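Local coordinates for protein aminotransferase (Streptomyces pactum, PDB 4ZM4) that is a pyridoxal-phosphate-dependent class-III aminotransferase of fold type I, built as a dimer of two identical subunits, at residues Thr13-Ile21 with Val38-Ser46. The protein carries 1 engineered substitution. Numbering follows the deposited sequence.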
ATOM      1  N   THR B  13      19.686 -25.245  -1.641  1.00 29.93           N
ATOM      2  CA  THR B  13      20.318 -24.247  -2.580  1.00 30.81           C
ATOM      3  C   THR B  13      19.411 -23.058  -2.923  1.00 28.56           C
ATOM      4  O   THR B  13      18.187 -23.162  -2.903  1.00 27.27           O
ATOM      5  CB  THR B  13      20.749 -24.831  -3.942  1.00 34.35           C
ATOM      6  OG1 THR B  13      19.613 -25.348  -4.635  1.00 37.42           O
ATOM      7  CG2 THR B  13      21.813 -25.922  -3.793  1.00 36.21           C
ATOM      8  N   ASN B  14      20.035 -21.937  -3.275  1.00 27.83           N
ATOM      9  CA  ASN B  14      19.299 -20.743  -3.722  1.00 27.46           C
ATOM     10  C   ASN B  14      18.307 -21.042  -4.846  1.00 25.09           C
ATOM     11  O   ASN B  14      17.152 -20.667  -4.770  1.00 23.75           O
ATOM     12  CB  ASN B  14      20.273 -19.645  -4.191  1.00 27.58           C
ATOM     13  CG  ASN B  14      20.966 -18.936  -3.036  1.00 29.62           C
ATOM     14  OD1 ASN B  14      20.348 -18.588  -2.025  1.00 30.57           O
ATOM     15  ND2 ASN B  14      22.253 -18.676  -3.198  1.00 31.51           N
ATOM     16  N   ALA B  15      18.787 -21.719  -5.886  1.00 25.90           N
ATOM     17  CA  ALA B  15      17.977 -22.026  -7.064  1.00 26.56           C
ATOM     18  C   ALA B  15      16.787 -22.910  -6.709  1.00 29.38           C
ATOM     19  O   ALA B  15      15.671 -22.647  -7.153  1.00 30.80           O
ATOM     20  CB  ALA B  15      18.818 -22.684  -8.149  1.00 26.81           C
ATOM     21  N   GLU B  16      17.035 -23.950  -5.925  1.00 29.71           N
ATOM     22  CA  GLU B  16      15.975 -24.871  -5.505  1.00 32.06           C
ATOM     23  C   GLU B  16      14.967 -24.178  -4.603  1.00 28.85           C
ATOM     24  O   GLU B  16      13.774 -24.460  -4.662  1.00 27.33           O
ATOM     25  CB  GLU B  16      16.560 -26.110  -4.785  1.00 33.70           C
ATOM     26  CG  GLU B  16      17.208 -27.132  -5.732  1.00 36.76           C
ATOM     27  CD  GLU B  16      18.218 -28.076  -5.075  1.00 36.67           C
ATOM     28  OE1 GLU B  16      18.560 -27.905  -3.877  1.00 33.77           O
ATOM     29  OE2 GLU B  16      18.670 -29.004  -5.781  1.00 42.25           O
ATOM     30  N   SER B  17      15.471 -23.314  -3.735  1.00 25.86           N
ATOM     31  CA  SER B  17      14.621 -22.622  -2.785  1.00 26.17           C
ATOM     32  C   SER B  17      13.753 -21.604  -3.512  1.00 24.08           C
ATOM     33  O   SER B  17      12.569 -21.470  -3.199  1.00 25.80           O
ATOM     34  CB  SER B  17      15.467 -21.991  -1.675  1.00 26.69           C
ATOM     35  OG  SER B  17      14.767 -20.906  -1.100  1.00 30.76           O
ATOM     36  N   LEU B  18      14.310 -20.928  -4.520  1.00 23.50           N
ATOM     37  CA  LEU B  18      13.505 -20.065  -5.420  1.00 24.75           C
ATOM     38  C   LEU B  18      12.425 -20.814  -6.208  1.00 23.82           C
ATOM     39  O   LEU B  18      11.327 -20.305  -6.392  1.00 23.78           O
ATOM     40  CB  LEU B  18      14.385 -19.297  -6.406  1.00 26.50           C
ATOM     41  CG  LEU B  18      13.657 -18.290  -7.316  1.00 26.02           C
ATOM     42  CD1 LEU B  18      12.882 -17.251  -6.534  1.00 25.16           C
ATOM     43  CD2 LEU B  18      14.622 -17.579  -8.254  1.00 26.43           C
ATOM     44  N   ASP B  19      12.715 -22.026  -6.648  1.00 25.13           N
ATOM     45  CA  ASP B  19      11.719 -22.846  -7.341  1.00 24.57           C
ATOM     46  C   ASP B  19      10.578 -23.199  -6.403  1.00 23.17           C
ATOM     47  O   ASP B  19       9.425 -23.236  -6.832  1.00 25.60           O
ATOM     48  CB  ASP B  19      12.345 -24.136  -7.940  1.00 28.02           C
ATOM     49  CG  ASP B  19      13.153 -23.865  -9.218  1.00 29.41           C
ATOM     50  OD1 ASP B  19      12.849 -22.906  -9.948  1.00 29.84           O
ATOM     51  OD2 ASP B  19      14.099 -24.626  -9.514  1.00 34.47           O
ATOM     52  N   GLY B  20      10.892 -23.467  -5.134  1.00 20.61           N
ATOM     53  CA  GLY B  20       9.881 -23.698  -4.120  1.00 19.52           C
ATOM     54  C   GLY B  20       9.005 -22.475  -3.944  1.00 20.11           C
ATOM     55  O   GLY B  20       7.764 -22.564  -3.829  1.00 21.54           O
ATOM     56  N   ILE B  21       9.630 -21.318  -3.972  1.00 20.24           N
ATOM     57  CA  ILE B  21       8.887 -20.066  -3.807  1.00 22.14           C
ATOM     58  C   ILE B  21       7.923 -19.881  -4.978  1.00 23.56           C
ATOM     59  O   ILE B  21       6.756 -19.504  -4.764  1.00 26.22           O
ATOM     60  CB  ILE B  21       9.843 -18.876  -3.605  1.00 20.70           C
ATOM     61  CG1 ILE B  21      10.487 -18.983  -2.214  1.00 20.54           C
ATOM     62  CG2 ILE B  21       9.125 -17.556  -3.779  1.00 20.35           C
ATOM     63  CD1 ILE B  21      11.691 -18.061  -2.024  1.00 21.48           C
ATOM     64  N   VAL B  38      17.149 -11.013  -9.851  1.00 35.68           N
ATOM     65  CA  VAL B  38      18.018 -12.046  -9.288  1.00 38.73           C
ATOM     66  C   VAL B  38      18.170 -13.186 -10.311  1.00 36.91           C
ATOM     67  O   VAL B  38      17.803 -14.329 -10.042  1.00 38.45           O
ATOM     68  CB  VAL B  38      17.491 -12.588  -7.952  1.00 42.80           C
ATOM     69  CG1 VAL B  38      18.582 -13.317  -7.181  1.00 46.38           C
ATOM     70  CG2 VAL B  38      16.916 -11.475  -7.109  1.00 48.36           C
ATOM     71  N   PRO B  39      18.701 -12.864 -11.502  1.00 33.59           N
ATOM     72  CA  PRO B  39      18.866 -13.904 -12.526  1.00 34.28           C
ATOM     73  C   PRO B  39      19.833 -15.026 -12.114  1.00 34.42           C
ATOM     74  O   PRO B  39      19.728 -16.134 -12.637  1.00 33.29           O
ATOM     75  CB  PRO B  39      19.400 -13.129 -13.732  1.00 32.85           C
ATOM     76  CG  PRO B  39      20.033 -11.902 -13.144  1.00 32.54           C
ATOM     77  CD  PRO B  39      19.229 -11.558 -11.937  1.00 31.19           C
ATOM     78  N   LEU B  40      20.784 -14.721 -11.230  1.00 32.59           N
ATOM     79  CA  LEU B  40      21.504 -15.748 -10.501  1.00 32.59           C
ATOM     80  C   LEU B  40      20.802 -15.840  -9.157  1.00 31.57           C
ATOM     81  O   LEU B  40      20.876 -14.927  -8.338  1.00 32.53           O
ATOM     82  CB  LEU B  40      22.981 -15.395 -10.314  1.00 32.76           C
ATOM     83  CG  LEU B  40      23.790 -16.502  -9.603  1.00 36.16           C
ATOM     84  CD1 LEU B  40      24.003 -17.700 -10.532  1.00 35.45           C
ATOM     85  CD2 LEU B  40      25.134 -15.989  -9.070  1.00 35.44           C
ATOM     86  N   PRO B  41      20.086 -16.924  -8.923  1.00 30.03           N
ATOM     87  CA  PRO B  41      19.197 -16.960  -7.758  1.00 27.40           C
ATOM     88  C   PRO B  41      19.868 -16.639  -6.443  1.00 26.41           C
ATOM     89  O   PRO B  41      20.998 -17.080  -6.195  1.00 26.83           O
ATOM     90  CB  PRO B  41      18.681 -18.396  -7.753  1.00 27.12           C
ATOM     91  CG  PRO B  41      18.720 -18.799  -9.188  1.00 29.09           C
ATOM     92  CD  PRO B  41      19.884 -18.077  -9.811  1.00 30.43           C
ATOM     93  N   LEU B  42      19.138 -15.899  -5.597  1.00 26.12           N
ATOM     94  CA  LEU B  42      19.543 -15.548  -4.250  1.00 23.57           C
ATOM     95  C   LEU B  42      18.286 -15.468  -3.426  1.00 23.09           C
ATOM     96  O   LEU B  42      17.415 -14.657  -3.729  1.00 25.15           O
ATOM     97  CB  LEU B  42      20.246 -14.191  -4.255  1.00 24.57           C
ATOM     98  CG  LEU B  42      21.027 -13.776  -3.000  1.00 24.88           C
ATOM     99  CD1 LEU B  42      21.602 -12.390  -3.225  1.00 24.45           C
ATOM    100  CD2 LEU B  42      20.194 -13.772  -1.724  1.00 24.24           C
ATOM    101  N   VAL B  43      18.168 -16.320  -2.409  1.00 20.80           N
ATOM    102  CA  VAL B  43      17.058 -16.269  -1.502  1.00 19.90           C
ATOM    103  C   VAL B  43      17.580 -15.899  -0.126  1.00 19.80           C
ATOM    104  O   VAL B  43      18.493 -16.524   0.397  1.00 20.43           O
ATOM    105  CB  VAL B  43      16.307 -17.619  -1.419  1.00 20.85           C
ATOM    106  CG1 VAL B  43      15.113 -17.499  -0.489  1.00 21.38           C
ATOM    107  CG2 VAL B  43      15.855 -18.072  -2.787  1.00 22.26           C
ATOM    108  N   VAL B  44      16.972 -14.901   0.492  1.00 19.28           N
ATOM    109  CA  VAL B  44      17.464 -14.394   1.777  1.00 19.91           C
ATOM    110  C   VAL B  44      16.973 -15.242   2.932  1.00 20.50           C
ATOM    111  O   VAL B  44      15.836 -15.714   2.920  1.00 25.44           O
ATOM    112  CB  VAL B  44      17.035 -12.921   2.011  1.00 19.25           C
ATOM    113  CG1 VAL B  44      17.511 -12.434   3.369  1.00 19.91           C
ATOM    114  CG2 VAL B  44      17.607 -12.032   0.900  1.00 18.37           C
ATOM    115  N   ARG B  45      17.857 -15.476   3.884  1.00 19.19           N
ATOM    116  CA  ARG B  45      17.539 -16.124   5.136  1.00 20.09           C
ATOM    117  C   ARG B  45      17.468 -15.084   6.279  1.00 19.34           C
ATOM    118  O   ARG B  45      16.615 -15.167   7.154  1.00 17.39           O
ATOM    119  CB  ARG B  45      18.618 -17.156   5.456  1.00 22.71           C
ATOM    120  CG  ARG B  45      18.643 -17.643   6.917  1.00 23.55           C
ATOM    121  CD  ARG B  45      19.404 -18.963   7.045  1.00 24.08           C
ATOM    122  NE  ARG B  45      18.715 -20.032   6.323  1.00 26.14           N
ATOM    123  CZ  ARG B  45      19.223 -21.244   6.074  1.00 28.98           C
ATOM    124  NH1 ARG B  45      20.454 -21.549   6.469  1.00 32.10           N
ATOM    125  NH2 ARG B  45      18.511 -22.149   5.405  1.00 26.52           N
ATOM    126  N   SER B  46      18.402 -14.131   6.262  1.00 17.33           N
ATOM    127  CA  SER B  46      18.412 -13.076   7.237  1.00 16.38           C
ATOM    128  C   SER B  46      19.222 -11.900   6.683  1.00 16.24           C
ATOM    129  O   SER B  46      19.932 -12.022   5.683  1.00 17.83           O
ATOM    130  CB  SER B  46      18.992 -13.577   8.559  1.00 16.50           C
ATOM    131  OG  SER B  46      20.431 -13.581   8.569  1.00 16.89           O
TER
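The side-chain amide of Asn14 rests one face against the backbone of Pro41, Leu42 and Val43. The contact thus lays the N-terminal helix, opened by an ST motif at Thr13, over an extended segment that leads into strand 44-48, the outermost strand, within this chain, of a small mixed sheet in this fold-type I aminotransferase. Leu42 CA sits over Asn14 CG at 3.9 Å, Pro41 O lies on the same side, nearest Asn14 CB at 3.3 Å, and Val43 N stands above the carbonyl plane at the oxygen end. At the nitrogen end, Asn14 ND2 makes a weak hydrogen bond to Asp54. The puckered ring of Pro41 offers CB and CG to Ala15, with Pro41 CG 4.0 Å from Ala15 CB, while Leu18 CD2 approaches Pro41 CB crosswise.

One hydrogen bond links the two segments, from Val43 N to Asn14 OD1 (3.2 Å). It is almost straight at the hydrogen, 177°, yet the donor lies 55° out of the carbonyl plane and so misses the lone pairs. Asn14 CG is turned anti to its own carbonyl carbon (chi1 -75°), which brings the amide down onto the strand-like backbone; the Asn14 backbone N is meanwhile bonded to Glu56.

Val43 packs its two methyls against the helix, CG2 4.1 Å from Leu18 CB. Farther along the helix, Ile21 and Val43 meet tip to tip, Ile21 CD1 to Val43 CG1 at 3.8 Å, and His97 of the second subunit packs on both, so this apolar patch reaches the dimer interface. There Arg45 forms salt bridges with Asp57 of its own chain and with Glu98 of the second subunit. Between the helix and Val43, the hydroxyl oxygen Ser17 OG lies 3.5 Å from each of the two Val43 methyls, CG1 and CG2.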